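Local coordinates for protein EpsJ (Vibrio vulnificus, PDB 2RET) that forms a complex with the pseudopilin EpsI and probably serves as a minor pseudopilin of the type 2 secretion system pseudopilus, at residues Arg17-Met28 and Val115-Glu123; Gln34-Thr42 and Ser48-Asp56. All coordinates share one frame; numbering follows the deposited sequence. Where two conformers were deposited one is given.

Contact 1: Arg17-Met28 and Val115-Glu123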
loop_
_atom_site.group_PDB
_atom_site.type_symbol
_atom_site.label_atom_id
_atom_site.label_comp_id
_atom_site.label_asym_id
_atom_site.label_seq_id
_atom_site.Cartn_x
_atom_site.Cartn_y
_atom_site.Cartn_z
ATOM N N ARG B 17 -20.476 -31.013 -16.383
ATOM C CA ARG B 17 -20.521 -30.957 -14.929
ATOM C C ARG B 17 -19.192 -30.466 -14.304
ATOM O O ARG B 17 -19.193 -29.626 -13.388
ATOM C CB ARG B 17 -20.921 -32.333 -14.380
ATOM C CG ARG B 17 -20.792 -32.496 -12.894
ATOM C CD ARG B 17 -21.624 -31.460 -12.176
ATOM N NE ARG B 17 -21.930 -31.830 -10.803
ATOM C CZ ARG B 17 -22.628 -31.061 -9.981
ATOM N NH1 ARG B 17 -23.062 -29.893 -10.391
ATOM N NH2 ARG B 17 -22.905 -31.463 -8.754
ATOM N N LEU B 18 -18.069 -31.002 -14.771
ATOM C CA LEU B 18 -16.765 -30.558 -14.281
ATOM C C LEU B 18 -16.480 -29.118 -14.645
ATOM O O LEU B 18 -15.824 -28.428 -13.894
ATOM C CB LEU B 18 -15.611 -31.415 -14.829
ATOM C CG LEU B 18 -15.209 -32.690 -14.094
ATOM C CD1 LEU B 18 -13.965 -33.261 -14.790
ATOM C CD2 LEU B 18 -14.968 -32.486 -12.600
ATOM N N ASN B 19 -16.921 -28.701 -15.826
ATOM C CA ASN B 19 -16.866 -27.307 -16.265
ATOM C C ASN B 19 -17.708 -26.372 -15.377
ATOM O O ASN B 19 -17.291 -25.274 -15.031
ATOM C CB ASN B 19 -17.366 -27.181 -17.704
ATOM C CG ASN B 19 -16.339 -27.664 -18.765
ATOM O OD1 ASN B 19 -15.150 -27.874 -18.487
ATOM N ND2 ASN B 19 -16.818 -27.834 -19.986
ATOM N N GLU B 20 -18.898 -26.826 -15.007
ATOM C CA GLU B 20 -19.750 -26.122 -14.074
ATOM C C GLU B 20 -19.068 -25.906 -12.737
ATOM O O GLU B 20 -19.115 -24.801 -12.174
ATOM C CB GLU B 20 -21.054 -26.884 -13.882
ATOM C CG GLU B 20 -22.119 -26.138 -13.065
ATOM C CD GLU B 20 -23.248 -27.050 -12.631
ATOM O OE1 GLU B 20 -23.076 -28.269 -12.757
ATOM O OE2 GLU B 20 -24.299 -26.566 -12.164
ATOM N N LEU B 21 -18.449 -26.970 -12.235
ATOM C CA LEU B 21 -17.744 -26.946 -10.964
ATOM C C LEU B 21 -16.532 -26.048 -10.981
ATOM O O LEU B 21 -16.294 -25.320 -10.064
ATOM C CB LEU B 21 -17.303 -28.360 -10.608
ATOM C CG LEU B 21 -16.628 -28.583 -9.260
ATOM C CD1 LEU B 21 -17.365 -27.812 -8.117
ATOM C CD2 LEU B 21 -16.530 -30.102 -8.966
ATOM N N GLN B 22 -15.747 -26.122 -12.036
ATOM C CA GLN B 22 -14.624 -25.191 -12.229
ATOM C C GLN B 22 -15.101 -23.737 -12.145
ATOM O O GLN B 22 -14.487 -22.930 -11.484
ATOM C CB GLN B 22 -13.974 -25.462 -13.595
ATOM C CG GLN B 22 -12.463 -25.405 -13.676
ATOM C CD GLN B 22 -11.938 -25.926 -15.048
ATOM O OE1 GLN B 22 -12.391 -26.972 -15.563
ATOM N NE2 GLN B 22 -10.974 -25.197 -15.633
ATOM N N ARG B 23 -16.195 -23.416 -12.838
ATOM C CA ARG B 23 -16.794 -22.090 -12.774
ATOM C C ARG B 23 -17.195 -21.658 -11.380
ATOM O O ARG B 23 -16.925 -20.532 -10.988
ATOM C CB ARG B 23 -17.996 -21.961 -13.715
ATOM C CG ARG B 23 -17.601 -21.657 -15.119
ATOM C CD ARG B 23 -18.764 -21.159 -15.931
ATOM N NE ARG B 23 -19.837 -22.121 -15.916
ATOM C CZ ARG B 23 -19.932 -23.166 -16.735
ATOM N NH1 ARG B 23 -19.017 -23.411 -17.680
ATOM N NH2 ARG B 23 -20.958 -23.980 -16.599
ATOM N N ALA B 24 -17.869 -22.547 -10.663
ATOM C CA ALA B 24 -18.249 -22.325 -9.266
ATOM C C ALA B 24 -17.040 -22.019 -8.387
ATOM O O ALA B 24 -17.086 -21.112 -7.590
ATOM C CB ALA B 24 -19.031 -23.528 -8.718
ATOM N N LEU B 25 -15.948 -22.759 -8.567
ATOM C CA LEU B 25 -14.771 -22.630 -7.708
ATOM C C LEU B 25 -14.057 -21.321 -7.959
ATOM O O LEU B 25 -13.493 -20.729 -7.034
ATOM C CB LEU B 25 -13.791 -23.794 -7.933
ATOM C CG LEU B 25 -14.162 -25.192 -7.392
ATOM C CD1 LEU B 25 -13.116 -26.196 -7.783
ATOM C CD2 LEU B 25 -14.331 -25.178 -5.897
ATOM N N VAL B 26 -14.035 -20.896 -9.221
ATOM C CA VAL B 26 -13.447 -19.609 -9.580
ATOM C C VAL B 26 -14.183 -18.476 -8.891
ATOM O O VAL B 26 -13.570 -17.615 -8.299
ATOM C CB VAL B 26 -13.381 -19.396 -11.142
ATOM C CG1 VAL B 26 -13.075 -17.921 -11.530
ATOM C CG2 VAL B 26 -12.363 -20.321 -11.736
HETATM N N MSE B 27 -15.503 -18.490 -8.977
HETATM C CA MSE B 27 -16.366 -17.513 -8.295
HETATM C C MSE B 27 -16.178 -17.466 -6.779
HETATM O O MSE B 27 -16.068 -16.401 -6.185
HETATM C CB MSE B 27 -17.818 -17.800 -8.638
HETATM C CG MSE B 27 -18.781 -16.747 -8.100
HETATM SE SE MSE B 27 -18.690 -15.036 -9.080
HETATM C CE MSE B 27 -20.097 -15.577 -10.389
HETATM N N MSE B 28 -16.134 -18.624 -6.164
HETATM C CA MSE B 28 -15.904 -18.744 -4.717
HETATM C C MSE B 28 -14.525 -18.324 -4.288
HETATM O O MSE B 28 -14.360 -17.767 -3.210
HETATM C CB MSE B 28 -16.110 -20.172 -4.267
HETATM C CG MSE B 28 -17.499 -20.664 -4.540
HETATM SE SE MSE B 28 -17.723 -22.527 -3.994
HETATM C CE MSE B 28 -16.988 -22.477 -2.182
ATOM N N VAL B 115 -28.833 -12.645 -8.031
ATOM C CA VAL B 115 -28.692 -14.081 -7.807
ATOM C C VAL B 115 -28.049 -14.786 -8.987
ATOM O O VAL B 115 -28.484 -14.654 -10.112
ATOM C CB VAL B 115 -30.059 -14.764 -7.531
ATOM C CG1 VAL B 115 -29.856 -16.258 -7.132
ATOM C CG2 VAL B 115 -30.813 -13.986 -6.492
ATOM N N THR B 116 -26.989 -15.535 -8.698
ATOM C CA THR B 116 -26.368 -16.394 -9.662
ATOM C C THR B 116 -26.526 -17.857 -9.256
ATOM O O THR B 116 -25.949 -18.276 -8.242
ATOM C CB THR B 116 -24.890 -16.066 -9.775
ATOM O OG1 THR B 116 -24.772 -14.700 -10.156
ATOM C CG2 THR B 116 -24.188 -16.952 -10.837
ATOM N N PRO B 117 -27.275 -18.647 -10.066
ATOM C CA PRO B 117 -27.216 -20.122 -9.943
ATOM C C PRO B 117 -25.832 -20.648 -10.275
ATOM O O PRO B 117 -25.473 -20.740 -11.446
ATOM C CB PRO B 117 -28.230 -20.637 -10.969
ATOM C CG PRO B 117 -28.781 -19.452 -11.663
ATOM C CD PRO B 117 -28.165 -18.197 -11.154
ATOM N N LEU B 118 -25.068 -21.018 -9.257
ATOM C CA LEU B 118 -23.677 -21.369 -9.450
ATOM C C LEU B 118 -23.428 -22.880 -9.671
ATOM O O LEU B 118 -22.545 -23.292 -10.462
ATOM C CB LEU B 118 -22.903 -20.871 -8.230
ATOM C CG LEU B 118 -21.426 -20.587 -8.405
ATOM C CD1 LEU B 118 -21.124 -19.672 -9.654
ATOM C CD2 LEU B 118 -20.941 -19.939 -7.141
ATOM N N LEU B 119 -24.184 -23.708 -8.964
ATOM C CA LEU B 119 -23.912 -25.137 -8.969
ATOM C C LEU B 119 -25.136 -25.955 -8.553
ATOM O O LEU B 119 -25.628 -25.843 -7.447
ATOM C CB LEU B 119 -22.709 -25.411 -8.045
ATOM C CG LEU B 119 -21.918 -26.700 -8.091
ATOM C CD1 LEU B 119 -21.212 -26.870 -9.404
ATOM C CD2 LEU B 119 -20.921 -26.645 -6.913
ATOM N N SER B 120 -25.587 -26.795 -9.475
ATOM C CA SER B 120 -26.719 -27.668 -9.267
ATOM C C SER B 120 -26.289 -28.910 -8.496
ATOM O O SER B 120 -25.116 -29.184 -8.331
ATOM C CB SER B 120 -27.315 -28.069 -10.613
ATOM O OG SER B 120 -26.309 -28.741 -11.348
ATOM N N ASP B 121 -27.256 -29.621 -7.971
ATOM C CA ASP B 121 -27.005 -30.827 -7.185
ATOM C C ASP B 121 -25.990 -30.640 -6.050
ATOM O O ASP B 121 -25.027 -31.415 -5.911
ATOM C CB ASP B 121 -26.606 -31.986 -8.101
ATOM C CG ASP B 121 -27.784 -32.535 -8.907
ATOM O OD1 ASP B 121 -28.969 -32.202 -8.637
ATOM O OD2 ASP B 121 -27.508 -33.327 -9.819
ATOM N N VAL B 122 -26.241 -29.612 -5.237
ATOM C CA VAL B 122 -25.474 -29.354 -4.017
ATOM C C VAL B 122 -26.449 -29.565 -2.881
ATOM O O VAL B 122 -27.441 -28.894 -2.807
ATOM C CB VAL B 122 -24.868 -27.932 -4.002
ATOM C CG1 VAL B 122 -24.267 -27.600 -2.633
ATOM C CG2 VAL B 122 -23.783 -27.827 -5.073
ATOM N N GLU B 123 -26.198 -30.526 -2.024
ATOM C CA GLU B 123 -27.133 -30.821 -0.960
ATOM C C GLU B 123 -26.951 -29.877 0.230
ATOM O O GLU B 123 -27.935 -29.419 0.843
ATOM C CB GLU B 123 -26.967 -32.277 -0.516
ATOM C CG GLU B 123 -27.470 -33.290 -1.569
ATOM C CD GLU B 123 -26.972 -34.706 -1.344
ATOM O OE1 GLU B 123 -26.210 -34.943 -0.380
ATOM O OE2 GLU B 123 -27.359 -35.592 -2.138
HETATM O O HOH W 1 -21.083 -22.756 -12.344
#
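The carbonyl oxygen of S120 is gripped by both terminal nitrogens of R17, NH1 to O at 3.0 Å and NH2 to O at 3.2 Å. Both come from one face of the peptide, NH1 standing well above the carbonyl plane (45°). Arginine suits this place because its flat, forked end can hold one acceptor while NH1 also forms a salt bridge with E20 OE1 at 2.9 Å and NE forms one with D157. The other carboxylate oxygen, OE2 of E20, takes the backbone N-H of S120 from above the carboxylate plane in a nearly straight bond (3.0 Å, 170°). E20 reaches it with an extended chain, CG anti to the backbone N (chi1 -172°), one turn along the helix from R17.

Beyond this polar end the contact becomes apolar. A24, small enough to let the strand come close, sets CB 3.8 Å from L118 CG, and L118 CD1 lies 3.9 Å from CB of selenomethionine M27. The branched end of L119 packs on A24 and on L21, whose CD1 meets L119 CD2 at 3.9 Å.

L118 and L119 form a classic beta bulge opposite L97, where helix 10-32 crosses strand 114-119, an edge strand within this chain. L118 and M28 also touch Y90 of strand 79-93.

Contact 2: Gln34-Thr42 and Ser48-Asp56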
loop_
_atom_site.group_PDB
_atom_site.type_symbol
_atom_site.label_atom_id
_atom_site.label_comp_id
_atom_site.label_asym_id
_atom_site.label_seq_id
_atom_site.Cartn_x
_atom_site.Cartn_y
_atom_site.Cartn_z
ATOM N N GLN B 34 -11.304 -12.539 -0.872
ATOM C CA GLN B 34 -11.368 -11.089 -0.812
ATOM C C GLN B 34 -12.371 -10.592 0.240
ATOM O O GLN B 34 -12.958 -9.509 0.104
ATOM C CB GLN B 34 -11.672 -10.526 -2.211
ATOM C CG GLN B 34 -10.582 -10.938 -3.227
ATOM C CD GLN B 34 -10.339 -9.910 -4.254
ATOM O OE1 GLN B 34 -9.366 -9.132 -4.191
ATOM N NE2 GLN B 34 -11.220 -9.871 -5.224
ATOM N N ILE B 35 -12.502 -11.361 1.310
ATOM C CA ILE B 35 -13.366 -10.998 2.443
ATOM C C ILE B 35 -12.840 -9.720 3.108
ATOM O O ILE B 35 -11.641 -9.597 3.355
ATOM C CB ILE B 35 -13.458 -12.143 3.508
ATOM C CG1 ILE B 35 -14.133 -13.371 2.891
ATOM C CG2 ILE B 35 -14.252 -11.687 4.768
ATOM C CD1 ILE B 35 -14.451 -14.517 3.920
ATOM N N ALA B 36 -13.749 -8.792 3.409
ATOM C CA ALA B 36 -13.370 -7.495 3.940
ATOM C C ALA B 36 -13.768 -7.340 5.424
ATOM O O ALA B 36 -14.814 -7.817 5.870
ATOM C CB ALA B 36 -13.953 -6.368 3.067
ATOM N N LEU B 37 -12.884 -6.687 6.169
ATOM C CA LEU B 37 -13.079 -6.292 7.552
ATOM C C LEU B 37 -14.037 -5.104 7.585
ATOM O O LEU B 37 -13.648 -3.963 7.790
ATOM C CB LEU B 37 -11.712 -5.965 8.188
ATOM C CG LEU B 37 -11.614 -5.949 9.719
ATOM C CD1 LEU B 37 -12.050 -7.274 10.294
ATOM C CD2 LEU B 37 -10.164 -5.584 10.143
ATOM N N ARG B 38 -15.314 -5.404 7.373
ATOM C CA ARG B 38 -16.369 -4.399 7.224
ATOM C C ARG B 38 -17.663 -5.046 7.703
ATOM O O ARG B 38 -18.101 -6.049 7.151
ATOM C CB ARG B 38 -16.445 -3.922 5.753
ATOM C CG ARG B 38 -17.744 -3.232 5.271
ATOM C CD ARG B 38 -18.112 -2.005 6.084
ATOM N NE ARG B 38 -18.699 -0.899 5.304
ATOM C CZ ARG B 38 -19.997 -0.588 5.227
ATOM N NH1 ARG B 38 -20.917 -1.311 5.853
ATOM N NH2 ARG B 38 -20.382 0.463 4.504
ATOM N N GLN B 39 -18.236 -4.500 8.766
ATOM C CA GLN B 39 -19.487 -5.025 9.317
ATOM C C GLN B 39 -20.678 -4.687 8.412
ATOM O O GLN B 39 -20.723 -3.611 7.806
ATOM C CB GLN B 39 -19.738 -4.459 10.706
ATOM C CG GLN B 39 -18.900 -5.107 11.779
ATOM C CD GLN B 39 -19.022 -4.397 13.105
ATOM O OE1 GLN B 39 -19.402 -3.244 13.156
ATOM N NE2 GLN B 39 -18.692 -5.085 14.185
ATOM N N THR B 40 -21.629 -5.619 8.334
ATOM C CA THR B 40 -22.824 -5.476 7.508
ATOM C C THR B 40 -24.059 -5.746 8.389
ATOM O O THR B 40 -23.976 -6.476 9.378
ATOM C CB THR B 40 -22.744 -6.406 6.261
ATOM O OG1 THR B 40 -22.107 -7.646 6.601
ATOM C CG2 THR B 40 -21.886 -5.765 5.194
ATOM N N ARG B 41 -25.192 -5.136 8.055
ATOM C CA ARG B 41 -26.385 -5.232 8.901
ATOM C C ARG B 41 -27.074 -6.580 8.758
ATOM O O ARG B 41 -27.151 -7.128 7.656
ATOM C CB ARG B 41 -27.391 -4.122 8.582
ATOM C CG ARG B 41 -26.798 -2.741 8.648
ATOM C CD ARG B 41 -27.863 -1.659 8.739
ATOM N NE ARG B 41 -27.370 -0.350 8.291
ATOM C CZ ARG B 41 -26.507 0.430 8.959
ATOM N NH1 ARG B 41 -25.993 0.053 10.135
ATOM N NH2 ARG B 41 -26.141 1.602 8.438
ATOM N N THR B 42 -27.507 -7.105 9.907
ATOM C CA THR B 42 -28.588 -8.123 10.057
ATOM C C THR B 42 -28.152 -9.236 11.017
ATOM O O THR B 42 -28.197 -9.051 12.239
ATOM C CB THR B 42 -29.191 -8.682 8.698
ATOM O OG1 THR B 42 -30.364 -7.929 8.371
ATOM C CG2 THR B 42 -29.591 -10.179 8.789
ATOM N N SER B 48 -28.157 -4.103 14.490
ATOM C CA SER B 48 -27.178 -5.134 14.809
ATOM C C SER B 48 -26.390 -5.557 13.563
ATOM O O SER B 48 -26.949 -6.125 12.616
ATOM C CB SER B 48 -27.862 -6.346 15.444
ATOM O OG SER B 48 -28.237 -7.302 14.471
ATOM N N LYS B 49 -25.084 -5.292 13.582
ATOM C CA LYS B 49 -24.210 -5.571 12.448
ATOM C C LYS B 49 -23.361 -6.781 12.782
ATOM O O LYS B 49 -23.177 -7.094 13.952
ATOM C CB LYS B 49 -23.297 -4.373 12.155
ATOM C CG LYS B 49 -23.951 -3.013 12.320
ATOM C CD LYS B 49 -23.065 -1.870 11.818
ATOM C CE LYS B 49 -23.058 -1.773 10.287
ATOM N NZ LYS B 49 -22.900 -0.346 9.828
ATOM N N LYS B 50 -22.855 -7.453 11.752
ATOM C CA LYS B 50 -21.875 -8.537 11.905
ATOM C C LYS B 50 -20.812 -8.462 10.808
ATOM O O LYS B 50 -21.062 -7.993 9.703
ATOM C CB LYS B 50 -22.534 -9.923 11.845
ATOM C CG LYS B 50 -23.461 -10.306 12.993
ATOM C CD LYS B 50 -23.989 -11.729 12.792
ATOM C CE LYS B 50 -25.137 -12.068 13.725
ATOM N NZ LYS B 50 -26.407 -11.273 13.503
ATOM N N LEU B 51 -19.624 -8.949 11.145
ATOM C CA LEU B 51 -18.569 -9.221 10.170
ATOM C C LEU B 51 -18.929 -10.398 9.209
ATOM O O LEU B 51 -18.846 -10.247 8.000
ATOM C CB LEU B 51 -17.254 -9.487 10.895
ATOM C CG LEU B 51 -16.411 -8.249 11.161
ATOM C CD1 LEU B 51 -15.193 -8.661 11.996
ATOM C CD2 LEU B 51 -16.002 -7.523 9.844
ATOM N N LEU B 52 -19.315 -11.544 9.772
ATOM C CA LEU B 52 -19.729 -12.749 9.012
ATOM C C LEU B 52 -21.095 -13.210 9.524
ATOM O O LEU B 52 -21.278 -13.387 10.719
ATOM C CB LEU B 52 -18.764 -13.939 9.161
ATOM C CG LEU B 52 -17.339 -13.922 8.571
ATOM C CD1 LEU B 52 -16.425 -14.872 9.372
ATOM C CD2 LEU B 52 -17.316 -14.293 7.111
ATOM N N HIS B 53 -22.032 -13.395 8.602
ATOM C CA HIS B 53 -23.359 -13.860 8.925
ATOM C C HIS B 53 -23.407 -15.318 8.470
ATOM O O HIS B 53 -23.037 -15.639 7.363
ATOM C CB HIS B 53 -24.447 -13.032 8.203
ATOM C CG HIS B 53 -24.313 -11.551 8.384
ATOM N ND1 HIS B 53 -25.083 -10.829 9.278
ATOM C CD2 HIS B 53 -23.496 -10.657 7.782
ATOM C CE1 HIS B 53 -24.747 -9.556 9.204
ATOM N NE2 HIS B 53 -23.788 -9.428 8.301
ATOM N N TRP B 54 -23.869 -16.172 9.360
ATOM C CA TRP B 54 -23.800 -17.620 9.187
ATOM C C TRP B 54 -24.918 -18.253 10.020
ATOM O O TRP B 54 -24.843 -18.293 11.240
ATOM C CB TRP B 54 -22.440 -18.180 9.613
ATOM C CG TRP B 54 -22.379 -19.704 9.620
ATOM C CD1 TRP B 54 -22.163 -20.521 10.716
ATOM C CD2 TRP B 54 -22.510 -20.579 8.503
ATOM N NE1 TRP B 54 -22.163 -21.843 10.332
ATOM C CE2 TRP B 54 -22.375 -21.904 8.981
ATOM C CE3 TRP B 54 -22.750 -20.379 7.146
ATOM C CZ2 TRP B 54 -22.481 -23.001 8.155
ATOM C CZ3 TRP B 54 -22.828 -21.461 6.321
ATOM C CH2 TRP B 54 -22.691 -22.764 6.818
ATOM N N ALA B 55 -25.974 -18.701 9.354
ATOM C CA ALA B 55 -27.143 -19.239 10.084
ATOM C C ALA B 55 -27.988 -20.078 9.182
ATOM O O ALA B 55 -27.965 -19.910 7.969
ATOM C CB ALA B 55 -27.988 -18.109 10.695
ATOM N N ASP B 56 -28.726 -21.002 9.788
ATOM C CA ASP B 56 -29.768 -21.744 9.093
ATOM C C ASP B 56 -30.744 -20.748 8.488
ATOM O O ASP B 56 -31.111 -19.763 9.131
ATOM C CB ASP B 56 -30.499 -22.672 10.053
ATOM C CG ASP B 56 -29.758 -23.980 10.297
ATOM O OD1 ASP B 56 -28.965 -24.457 9.459
ATOM O OD2 ASP B 56 -29.966 -24.556 11.356
HETATM O O HOH W 2 -17.081 -9.455 6.133
HETATM O O HOH W 3 -19.757 -8.270 6.658
#
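T40 and K50 form an antiparallel hydrogen-bonded pair, and both bonds are short: T40 N to K50 O and K50 N to T40 O each measure 2.8 Å. T42 N extends the pairing to S48 O at 2.9 Å. On the side of T40 the packing is tight and specific. Its hydroxyl, placed between the backbone N and the carbonyl carbon (chi1 37°), meets the edge of the H53 ring in a hydrogen bond, with OG1 and NE2 3.0 Å apart. Threonine suits a strand by its beta-branching and supplies this polar atom as well, while CB of K50 lies over one face of the imidazole.

Farther along, L51 drives a methyl group against the backbone, CD2 lying 3.3 Å from R38 N, and its CD1 touches L37 CD1. I35 and L52 meet more loosely through their methyl ends, 4.3 Å apart. One water lies near A36 O and L51 O, another near R38 O, L51 O and the T40 hydroxyl; they probably bridge these oxygens.

The opposite face meets solvent, with R41 exposed and K49 partly so. These two run alongside each other in the same direction, and the 3.1 Å between NH1 and NZ is doubtful. D106, which forms a salt bridge with R38 and a long, weak ion pair with R41, may offset some positive charge. K49 crosses Q39 at about a right angle, CB to CB 3.8 Å, and the Q39 amide nitrogen bonds to E142 O.

Residues 34-39, with an inverse gamma turn centred on L37, lead into a beta hairpin of strands 40-41 and 49-56, the former outermost in its antiparallel sheet within this chain.

Overall arrangement
Contacts 1 and 2 fall at opposite edges of one six-stranded antiparallel sheet, whose outermost strands within this chain are 114-119 and 40-41; residues 122-123 of contact 1 already begin a strand of the second sheet. Their centres lie about 23 Å apart, on opposite sides of the centre of the chain, and their nearest atoms are about 6 Å apart, without touching. The chain makes contact 2 between the two halves of contact 1: helix 10-32 leads into the hairpin, and the sheet is then crossed strand by strand until 114-119 returns to the helix. A long N-terminal helix lying against an antiparallel sheet is the usual plan of pilin-like proteins. The helix of contact 1 also meets EpsI, through L18, L21, Q22 and L25.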